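Local coordinates for protein beta-1,4-mannanase (Caldicellulosiruptor saccharolyticus, PDB 1PMH) that binds mannohexaose through its family 27 carbohydrate-binding module, probably holding the attached mannanase on mannan substrates, at residues L50-N55 with G171-D176; D94-S99 with S167-P172; G101-K106 with F120-N125. All coordinates share one frame; numbering follows the deposited sequence.

Contact 1 (L50-N55 with G171-D176); sequences LDVEFN and GPIYLD. With CA (calcium ion), chain C.
Leu50 and Ile173 grip each other by a pair of reciprocal backbone hydrogen bonds: Leu50 N gives to Ile173 O at 2.8 Å, and Ile173 N answers to Leu50 O. Two residues on, the exchange is repeated between Val52 and Gly171. There the bond from Val52 N to Gly171 O is 2.9 Å long and nearly straight at hydrogen (170°). The return bond from Gly171 N to Val52 O is 3.0 Å. Between these two hydrogen-bonded pairs lies the non-hydrogen-bonded pair Asp51 and Pro172. Proline suits this place because strand 47-53 asks no amide hydrogen of it here; its CA instead gives a C-H...O contact to Leu50 O at 3.2 Å. Asp51 OD1 passes obliquely by Pro172 CB, but its charge is met by Arg49 in a salt bridge.

On the other face of this strand pair the side chains are apolar: Leu50, Val52 and Ile173 point there, branched side chains that fill a core well. Ile173 chi1 (-64°) sets CG1 anti to the carbonyl carbon, and CD1 at the end of that branch meets Val52 CG2 at 4.0 Å. The same Val52 methyl lies over one face of the Phe54 ring, offset toward its rim. Farther along, Leu50 CD1 touches Leu175 CD1 at 4.3 Å, and Met89 of strand 84-92 packs against Ile173 and Leu175.

Where the second strand continues, both carboxylate oxygens of Asp176 bind the calcium ion, with OD1 at 2.5 Å. Asp10, Glu12, Asn44, Tyr46 and a water complete the site. Strands 47-53 and 172-181 are thus antiparallel neighbours in one sheet of the jellyroll beta-sandwich, the second of them also carrying a calcium ligand.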
loop_
_atom_site.group_PDB
_atom_site.type_symbol
_atom_site.label_atom_id
_atom_site.label_comp_id
_atom_site.label_asym_id
_atom_site.label_seq_id
_atom_site.Cartn_x
_atom_site.Cartn_y
_atom_site.Cartn_z
ATOM N N LEU A 50 -4.857 4.888 6.032
ATOM C CA LEU A 50 -3.617 5.117 6.768
ATOM C C LEU A 50 -3.572 6.599 7.083
ATOM O O LEU A 50 -3.465 7.425 6.195
ATOM C CB LEU A 50 -2.426 4.736 5.897
ATOM C CG LEU A 50 -2.450 3.359 5.238
ATOM C CD1 LEU A 50 -1.248 3.184 4.305
ATOM C CD2 LEU A 50 -2.553 2.276 6.272
ATOM N N ASP A 51 -3.705 6.947 8.346
ATOM C CA ASP A 51 -3.525 8.363 8.746
ATOM C C ASP A 51 -2.067 8.604 8.957
ATOM O O ASP A 51 -1.472 7.949 9.807
ATOM C CB ASP A 51 -4.341 8.637 10.007
ATOM C CG ASP A 51 -5.815 8.527 9.730
ATOM O OD1 ASP A 51 -6.280 9.313 8.868
ATOM O OD2 ASP A 51 -6.527 7.697 10.309
ATOM N N VAL A 52 -1.446 9.437 8.112
ATOM C CA VAL A 52 -0.007 9.677 8.130
ATOM C C VAL A 52 0.263 11.126 8.539
ATOM O O VAL A 52 -0.556 12.036 8.356
ATOM C CB VAL A 52 0.690 9.321 6.800
ATOM C CG1 VAL A 52 0.289 7.985 6.331
ATOM C CG2 VAL A 52 0.442 10.350 5.724
ATOM N N GLU A 53 1.470 11.302 9.058
ATOM C CA GLU A 53 2.050 12.600 9.306
ATOM C C GLU A 53 3.502 12.596 8.880
ATOM O O GLU A 53 4.275 11.778 9.361
ATOM C CB GLU A 53 1.948 12.981 10.785
ATOM C CG GLU A 53 0.564 12.894 11.410
ATOM C CD GLU A 53 0.538 13.342 12.853
ATOM O OE1 GLU A 53 1.518 13.961 13.314
ATOM O OE2 GLU A 53 -0.500 13.106 13.507
ATOM N N PHE A 54 3.851 13.490 7.971
ATOM C CA PHE A 54 5.229 13.630 7.537
ATOM C C PHE A 54 5.791 14.936 8.074
ATOM O O PHE A 54 5.065 15.911 8.172
ATOM C CB PHE A 54 5.364 13.572 6.016
ATOM C CG PHE A 54 4.881 12.295 5.369
ATOM C CD1 PHE A 54 5.198 11.069 5.895
ATOM C CD2 PHE A 54 4.150 12.351 4.213
ATOM C CE1 PHE A 54 4.818 9.906 5.218
ATOM C CE2 PHE A 54 3.768 11.200 3.544
ATOM C CZ PHE A 54 4.091 9.990 4.071
ATOM N N ASN A 55 7.092 14.912 8.360
ATOM C CA ASN A 55 7.824 16.091 8.858
ATOM C C ASN A 55 8.680 16.682 7.735
ATOM O O ASN A 55 9.501 15.985 7.139
ATOM C CB ASN A 55 8.728 15.613 9.986
ATOM C CG ASN A 55 9.362 16.769 10.758
ATOM O OD1 ASN A 55 9.772 17.743 10.148
ATOM N ND2 ASN A 55 9.368 16.685 12.092
ATOM N N GLY A 171 -2.555 13.679 6.781
ATOM C CA GLY A 171 -3.853 13.292 6.250
ATOM C C GLY A 171 -3.830 11.821 5.892
ATOM O O GLY A 171 -2.842 11.105 6.126
ATOM N N PRO A 172 -4.941 11.354 5.339
ATOM C CA PRO A 172 -5.020 9.948 4.958
ATOM C C PRO A 172 -4.333 9.616 3.645
ATOM O O PRO A 172 -4.265 10.442 2.726
ATOM C CB PRO A 172 -6.515 9.719 4.871
ATOM C CG PRO A 172 -7.085 11.029 4.461
ATOM C CD PRO A 172 -6.235 12.054 5.174
ATOM N N ILE A 173 -3.872 8.371 3.567
ATOM C CA ILE A 173 -3.528 7.701 2.325
ATOM C C ILE A 173 -4.326 6.403 2.383
ATOM O O ILE A 173 -4.328 5.726 3.412
ATOM C CB ILE A 173 -2.037 7.402 2.221
ATOM C CG1 ILE A 173 -1.212 8.685 2.170
ATOM C CG2 ILE A 173 -1.747 6.522 0.977
ATOM C CD1 ILE A 173 0.296 8.528 2.131
ATOM N N TYR A 174 -5.012 6.059 1.299
ATOM C CA TYR A 174 -5.809 4.843 1.279
ATOM C C TYR A 174 -5.162 3.822 0.363
ATOM O O TYR A 174 -4.605 4.149 -0.683
ATOM C CB TYR A 174 -7.244 5.087 0.821
ATOM C CG TYR A 174 -8.003 6.145 1.569
ATOM C CD1 TYR A 174 -7.821 7.494 1.300
ATOM C CD2 TYR A 174 -8.964 5.804 2.537
ATOM C CE1 TYR A 174 -8.553 8.483 1.979
ATOM C CE2 TYR A 174 -9.660 6.799 3.225
ATOM C CZ TYR A 174 -9.464 8.122 2.956
ATOM O OH TYR A 174 -10.158 9.124 3.586
ATOM N N LEU A 175 -5.285 2.572 0.741
ATOM C CA LEU A 175 -4.943 1.443 -0.099
ATOM C C LEU A 175 -6.189 0.625 -0.357
ATOM O O LEU A 175 -7.045 0.451 0.513
ATOM C CB LEU A 175 -3.909 0.536 0.524
ATOM C CG LEU A 175 -2.523 1.053 0.629
ATOM C CD1 LEU A 175 -1.665 0.044 1.395
ATOM C CD2 LEU A 175 -1.908 1.294 -0.744
ATOM N N ASP A 176 -6.287 0.075 -1.556
ATOM C CA ASP A 176 -7.380 -0.859 -1.858
ATOM C C ASP A 176 -6.897 -1.812 -2.941
ATOM O O ASP A 176 -5.923 -1.565 -3.658
ATOM C CB ASP A 176 -8.648 -0.119 -2.297
ATOM C CG ASP A 176 -9.951 -0.861 -2.049
ATOM O OD1 ASP A 176 -9.925 -2.011 -1.583
ATOM O OD2 ASP A 176 -11.015 -0.305 -2.328
HETATM CA CA CA C . -12.397 -2.223 -1.367
HETATM O O HOH W 1 -12.465 -3.368 -3.386
#

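Contact 2 (D94-S99 with S167-P172)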
loop_
_atom_site.group_PDB
_atom_site.type_symbol
_atom_site.label_atom_id
_atom_site.label_comp_id
_atom_site.label_asym_id
_atom_site.label_seq_id
_atom_site.Cartn_x
_atom_site.Cartn_y
_atom_site.Cartn_z
ATOM N N ASP A 94 -6.604 17.774 -3.131
ATOM C CA ASP A 94 -6.459 19.191 -2.795
ATOM C C ASP A 94 -5.444 19.381 -1.674
ATOM O O ASP A 94 -4.529 20.192 -1.783
ATOM C CB ASP A 94 -7.814 19.800 -2.455
ATOM C CG ASP A 94 -8.694 19.957 -3.681
ATOM O OD1 ASP A 94 -8.212 19.976 -4.837
ATOM O OD2 ASP A 94 -9.928 20.068 -3.550
ATOM N N GLU A 95 -5.599 18.612 -0.602
ATOM C CA GLU A 95 -4.656 18.709 0.499
ATOM C C GLU A 95 -3.257 18.263 0.113
ATOM O O GLU A 95 -2.254 18.863 0.492
ATOM C CB GLU A 95 -5.163 17.899 1.681
ATOM C CG GLU A 95 -6.367 18.517 2.375
ATOM C CD GLU A 95 -6.110 19.942 2.840
ATOM O OE1 GLU A 95 -5.040 20.181 3.438
ATOM O OE2 GLU A 95 -6.955 20.831 2.585
ATOM N N PHE A 96 -3.160 17.207 -0.684
ATOM C CA PHE A 96 -1.847 16.750 -1.124
ATOM C C PHE A 96 -1.155 17.775 -2.011
ATOM O O PHE A 96 0.031 18.047 -1.880
ATOM C CB PHE A 96 -1.987 15.369 -1.796
ATOM C CG PHE A 96 -0.709 14.655 -2.136
ATOM C CD1 PHE A 96 0.433 14.783 -1.370
ATOM C CD2 PHE A 96 -0.671 13.769 -3.190
ATOM C CE1 PHE A 96 1.580 14.096 -1.720
ATOM C CE2 PHE A 96 0.450 13.045 -3.514
ATOM C CZ PHE A 96 1.588 13.209 -2.779
ATOM N N SER A 97 -1.918 18.393 -2.899
ATOM C CA SER A 97 -1.381 19.426 -3.777
ATOM C C SER A 97 -0.828 20.616 -3.025
ATOM O O SER A 97 0.196 21.178 -3.408
ATOM C CB SER A 97 -2.451 19.888 -4.777
ATOM O OG SER A 97 -3.507 20.614 -4.163
ATOM N N LYS A 98 -1.443 20.948 -1.907
ATOM C CA LYS A 98 -1.031 22.073 -1.061
ATOM C C LYS A 98 0.195 21.754 -0.210
ATOM O O LYS A 98 0.953 22.622 0.187
ATOM C CB LYS A 98 -2.191 22.508 -0.153
ATOM C CG LYS A 98 -2.980 23.690 -0.692
ATOM C CD LYS A 98 -4.387 23.330 -1.120
ATOM C CE LYS A 98 -4.520 23.381 -2.636
ATOM N NZ LYS A 98 -5.538 22.437 -3.139
ATOM N N SER A 99 0.421 20.485 0.052
ATOM C CA SER A 99 1.554 20.040 0.835
ATOM C C SER A 99 2.865 20.267 0.100
ATOM O O SER A 99 2.911 20.253 -1.117
ATOM C CB SER A 99 1.404 18.615 1.320
ATOM O OG SER A 99 1.614 17.660 0.309
ATOM N N SER A 167 8.217 16.183 3.149
ATOM C CA SER A 167 6.789 16.458 3.076
ATOM C C SER A 167 6.272 16.990 4.412
ATOM O O SER A 167 6.692 16.554 5.478
ATOM C CB SER A 167 6.034 15.174 2.741
ATOM O OG SER A 167 4.632 15.353 2.739
ATOM N N ASN A 168 5.267 17.864 4.337
ATOM C CA ASN A 168 4.469 18.256 5.494
ATOM C C ASN A 168 3.041 17.744 5.429
ATOM O O ASN A 168 2.163 18.225 6.175
ATOM C CB ASN A 168 4.479 19.768 5.716
ATOM C CG ASN A 168 3.864 20.547 4.596
ATOM O OD1 ASN A 168 3.427 19.952 3.582
ATOM N ND2 ASN A 168 3.777 21.810 4.654
ATOM N N TYR A 169 2.774 16.757 4.578
ATOM C CA TYR A 169 1.417 16.213 4.498
ATOM C C TYR A 169 1.011 15.522 5.794
ATOM O O TYR A 169 1.753 14.702 6.302
ATOM C CB TYR A 169 1.351 15.236 3.294
ATOM C CG TYR A 169 -0.025 14.641 3.074
ATOM C CD1 TYR A 169 -1.080 15.401 2.588
ATOM C CD2 TYR A 169 -0.315 13.352 3.472
ATOM C CE1 TYR A 169 -2.325 14.872 2.430
ATOM C CE2 TYR A 169 -1.574 12.797 3.279
ATOM C CZ TYR A 169 -2.586 13.574 2.796
ATOM O OH TYR A 169 -3.859 13.108 2.651
ATOM N N LYS A 170 -0.186 15.841 6.273
ATOM C CA LYS A 170 -0.810 15.206 7.425
ATOM C C LYS A 170 -2.218 14.919 6.995
ATOM O O LYS A 170 -3.037 15.803 6.864
ATOM C CB LYS A 170 -0.771 16.122 8.627
ATOM C CG LYS A 170 0.650 16.449 9.046
ATOM C CD LYS A 170 0.661 17.137 10.389
ATOM C CE LYS A 170 2.011 17.665 10.820
ATOM N NZ LYS A 170 2.202 17.622 12.317
ATOM N N GLY A 171 -2.555 13.679 6.781
ATOM C CA GLY A 171 -3.853 13.292 6.250
ATOM C C GLY A 171 -3.830 11.821 5.892
ATOM O O GLY A 171 -2.842 11.105 6.126
ATOM N N PRO A 172 -4.941 11.354 5.339
ATOM C CA PRO A 172 -5.020 9.948 4.958
ATOM C C PRO A 172 -4.333 9.616 3.645
ATOM O O PRO A 172 -4.265 10.442 2.726
ATOM C CB PRO A 172 -6.515 9.719 4.871
ATOM C CG PRO A 172 -7.085 11.029 4.461
ATOM C CD PRO A 172 -6.235 12.054 5.174
HETATM O O HOH W 2 2.339 23.330 2.528
HETATM O O HOH W 3 3.861 16.039 0.234
#
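Tyr169 meets Phe96 with chi1 of each setting CG anti to its own backbone N (-178° and -172°), from where the two rings meet between helix 93-98 and the loop that leads into strand 172-181. The result is a T-shaped pair: the edge of Phe96 is directed toward the face of Tyr169, with ring centroids 5.7 Å apart and planes at 66°. Here, at the border of the jellyroll sandwich, a short helix is packed on a loop, and large aromatic rings suit the task because they bridge two backbones that do not pair. Tyr169 CE1 also reaches the start of the Phe96 residue, at 4.0 Å from its N, while Glu95 C lies at the edge of the tyrosine ring. Ile91 of strand 84-92 touches both side chains.

Ser99, the first residue to leave the helix, packs CB and OG on Tyr169 CB. Its small side chain lets the loop come close, and its hydroxyl remains well supplied: OG donates to Phe96 O at 2.7 Å and accepts from a water that is also bonded to Ser167 OG. Ser167 in turn takes the N-H of Tyr169, forming an ST turn that helps fix the backbone from which the ring projects. A second water links the two segments by giving to Lys98 O and accepting from Asn168 ND2. The OD1 branch of Asn168 lies 3.3 Å from Ser99 CB and accepts from the backbone N of Gln100, just beyond the helix.

A tyrosine, rather than a phenylalanine, fits the loop because its hydroxyl has a definite mate. Gly171 N lies over one face of the ring, offset toward the rim, and at its edge Tyr169 OH donates to Pro172 O at 2.7 Å.

Contact 3 (G101-K106 with F120-N125). Unlike the reference sequence in segment 101-106: Ala104 (reference Pro). With BMA (beta-D-mannopyranose), chain B; BMA (beta-D-mannopyranose), chain D.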
loop_
_atom_site.group_PDB
_atom_site.type_symbol
_atom_site.label_atom_id
_atom_site.label_comp_id
_atom_site.label_asym_id
_atom_site.label_seq_id
_atom_site.Cartn_x
_atom_site.Cartn_y
_atom_site.Cartn_z
ATOM N N GLY A 101 6.917 19.149 -0.705
ATOM C CA GLY A 101 7.677 17.928 -0.885
ATOM C C GLY A 101 6.861 16.844 -1.552
ATOM O O GLY A 101 6.051 17.111 -2.410
ATOM N N GLY A 102 7.134 15.598 -1.198
ATOM C CA GLY A 102 6.443 14.461 -1.773
ATOM C C GLY A 102 6.767 13.246 -0.948
ATOM O O GLY A 102 7.268 13.379 0.150
ATOM N N PHE A 103 6.395 12.085 -1.424
ATOM C CA PHE A 103 6.700 10.877 -0.695
ATOM C C PHE A 103 7.125 9.773 -1.643
ATOM O O PHE A 103 6.876 9.808 -2.835
ATOM C CB PHE A 103 5.548 10.455 0.241
ATOM C CG PHE A 103 4.336 9.857 -0.427
ATOM C CD1 PHE A 103 4.239 8.508 -0.614
ATOM C CD2 PHE A 103 3.263 10.649 -0.813
ATOM C CE1 PHE A 103 3.152 7.925 -1.203
ATOM C CE2 PHE A 103 2.158 10.070 -1.391
ATOM C CZ PHE A 103 2.125 8.706 -1.596
ATOM N N ALA A 104 7.780 8.787 -1.052
ATOM C CA ALA A 104 8.192 7.568 -1.730
ATOM C C ALA A 104 7.410 6.401 -1.156
ATOM O O ALA A 104 6.962 6.431 -0.010
ATOM C CB ALA A 104 9.686 7.360 -1.523
ATOM N N TYR A 105 7.275 5.348 -1.926
ATOM C CA TYR A 105 6.744 4.104 -1.433
ATOM C C TYR A 105 7.498 2.944 -2.049
ATOM O O TYR A 105 8.109 3.035 -3.124
ATOM C CB TYR A 105 5.225 3.970 -1.604
ATOM C CG TYR A 105 4.840 3.756 -3.039
ATOM C CD1 TYR A 105 4.776 2.489 -3.555
ATOM C CD2 TYR A 105 4.570 4.804 -3.899
ATOM C CE1 TYR A 105 4.472 2.256 -4.897
ATOM C CE2 TYR A 105 4.247 4.607 -5.223
ATOM C CZ TYR A 105 4.261 3.328 -5.741
ATOM O OH TYR A 105 3.957 3.061 -7.050
ATOM N N LYS A 106 7.453 1.827 -1.336
ATOM C CA LYS A 106 7.999 0.551 -1.790
ATOM C C LYS A 106 6.993 -0.546 -1.491
ATOM O O LYS A 106 6.295 -0.487 -0.496
ATOM C CB LYS A 106 9.326 0.219 -1.134
ATOM C CG LYS A 106 10.385 1.288 -1.217
ATOM C CD LYS A 106 11.750 0.819 -0.760
ATOM C CE LYS A 106 12.854 1.836 -1.047
ATOM N NZ LYS A 106 14.181 1.287 -0.609
ATOM N N PHE A 120 9.633 7.173 -6.172
ATOM C CA PHE A 120 10.113 8.294 -5.397
ATOM C C PHE A 120 9.453 9.585 -5.847
ATOM O O PHE A 120 9.019 9.708 -6.973
ATOM C CB PHE A 120 11.646 8.425 -5.553
ATOM C CG PHE A 120 12.370 7.237 -5.026
ATOM C CD1 PHE A 120 12.533 6.080 -5.793
ATOM C CD2 PHE A 120 12.926 7.283 -3.777
ATOM C CE1 PHE A 120 13.188 5.003 -5.245
ATOM C CE2 PHE A 120 13.592 6.215 -3.252
ATOM C CZ PHE A 120 13.692 5.051 -3.960
ATOM N N ASN A 121 9.417 10.547 -4.929
ATOM C CA ASN A 121 8.971 11.906 -5.232
ATOM C C ASN A 121 7.567 11.971 -5.800
ATOM O O ASN A 121 7.311 12.711 -6.761
ATOM C CB ASN A 121 9.977 12.599 -6.145
ATOM C CG ASN A 121 11.333 12.672 -5.514
ATOM O OD1 ASN A 121 12.262 12.050 -5.993
ATOM N ND2 ASN A 121 11.415 13.341 -4.367
ATOM N N ILE A 122 6.690 11.176 -5.226
ATOM C CA ILE A 122 5.281 11.252 -5.587
ATOM C C ILE A 122 4.699 12.561 -5.053
ATOM O O ILE A 122 4.826 12.895 -3.866
ATOM C CB ILE A 122 4.492 10.066 -4.966
ATOM C CG1 ILE A 122 5.013 8.739 -5.504
ATOM C CG2 ILE A 122 2.998 10.185 -5.184
ATOM C CD1 ILE A 122 4.845 8.527 -6.996
ATOM N N THR A 123 4.033 13.269 -5.961
ATOM C CA THR A 123 3.279 14.464 -5.631
ATOM C C THR A 123 1.864 14.351 -6.204
ATOM O O THR A 123 1.532 13.350 -6.823
ATOM C CB THR A 123 3.962 15.720 -6.185
ATOM O OG1 THR A 123 3.981 15.630 -7.613
ATOM C CG2 THR A 123 5.417 15.812 -5.725
ATOM N N ALA A 124 1.047 15.384 -6.019
ATOM C CA ALA A 124 -0.382 15.267 -6.316
ATOM C C ALA A 124 -0.661 15.005 -7.789
ATOM O O ALA A 124 -1.719 14.464 -8.094
ATOM C CB ALA A 124 -1.150 16.501 -5.858
ATOM N N ASN A 125 0.231 15.383 -8.692
ATOM C CA ASN A 125 0.004 15.191 -10.106
ATOM C C ASN A 125 0.509 13.837 -10.623
ATOM O O ASN A 125 0.486 13.579 -11.818
ATOM C CB ASN A 125 0.437 16.433 -10.903
ATOM C CG ASN A 125 -0.475 17.645 -10.619
ATOM O OD1 ASN A 125 -1.708 17.527 -10.563
ATOM N ND2 ASN A 125 0.135 18.806 -10.408
HETATM C C1 BMA B . 15.798 2.382 2.278
HETATM C C2 BMA B . 14.592 1.886 3.016
HETATM C C3 BMA B . 15.058 0.790 3.968
HETATM C C4 BMA B . 15.855 -0.271 3.188
HETATM C C5 BMA B . 16.936 0.360 2.337
HETATM C C6 BMA B . 17.585 -0.702 1.465
HETATM O O2 BMA B . 13.661 1.359 2.098
HETATM O O3 BMA B . 13.917 0.279 4.669
HETATM O O4 BMA B . 16.581 -1.058 4.091
HETATM O O5 BMA B . 16.398 1.351 1.504
HETATM O O6 BMA B . 18.695 -0.135 0.863
HETATM C C1 BMA D . 16.989 6.657 -0.253
HETATM C C2 BMA D . 17.027 5.459 -1.173
HETATM C C3 BMA D . 16.145 4.373 -0.573
HETATM C C4 BMA D . 16.436 4.186 0.884
HETATM C C5 BMA D . 16.402 5.500 1.677
HETATM C C6 BMA D . 16.759 5.381 3.136
HETATM O O2 BMA D . 18.354 4.971 -1.243
HETATM O O3 BMA D . 16.203 3.165 -1.325
HETATM O O4 BMA D . 15.402 3.353 1.353
HETATM O O5 BMA D . 17.312 6.412 1.080
HETATM O O6 BMA D . 18.009 4.747 3.301
#
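Phe103 and Ile122 satisfy one another's main-chain groups. Phe103 N donates to Ile122 O at 3.0 Å, and Ile122 N returns a bond of 2.8 Å to Phe103 O. Asn121 N also lies near Phe103 O, at too poor an angle to bond; it gives its hydrogen to the side chain of Gln165 instead. With both Asn121 and Ile122 facing Phe103, the hairpin of strands 102-109 and 114-122 carries a G1 beta bulge. Gly102 suits the tight place beside it: its CA is 3.1 Å from Ile122 O, and a CB would clash with that oxygen.

Inside the sandwich, Ile122 CB sits over the centre of the Phe103 ring in a CH-pi contact, 4.2 Å from the centroid, and its CG1 meets the edge of the Tyr105 ring. The tyrosine hydroxyl is bonded to Glu119.

On the outer side Ala104, which differs from the reference proline, lays CB against Phe120 CD2 at 3.9 Å. Lys106 extends past this ring to the bound glycan, its chain extended beyond CG, with chi2, chi3 and chi4 all anti. NZ gives hydrogen bonds to two mannose units, reaching O2 of the chain B sugar at 2.8 Å and both O3 (2.9 Å) and O4 of the chain D sugar; a bond to O5 of the former is weak. Glu115 forms a salt bridge with the same nitrogen. An alanine in place of Lys106 would probably leave these sugar oxygens without their shared donor and Glu115 without its cationic mate.

Phe120 CE2 approaches C2 of the chain D mannose at 4.1 Å. The chemistry is consistent with a binding surface where a charged amine bonds several sugar oxygens, while a nearby apolar ring probably adds contact with sugar carbons.

Overall arrangement
Contacts 1 and 3 each pair antiparallel strands, but in different sheets of the sandwich; contact 2 joins a helix to a loop at its margin. Contact 3 is buried, while contacts 1 and 2 are partly so, contact 2 lying farthest out, its centre about 17 Å from that of the chain. Contacts 1 and 2 share Gly171 and Pro172. All three touch: Phe54 CE2 packs on Phe103 CB at 3.8 Å, Val52 on Tyr169, and Phe96 against Ile122, Thr123 and Ala124. Backbone bonds dominate contact 1, which also serves calcium; aromatic packing and bridging waters mark contact 2; contact 3 combines two backbone bonds, aromatic packing inside and sugar bonding by Lys106 outside.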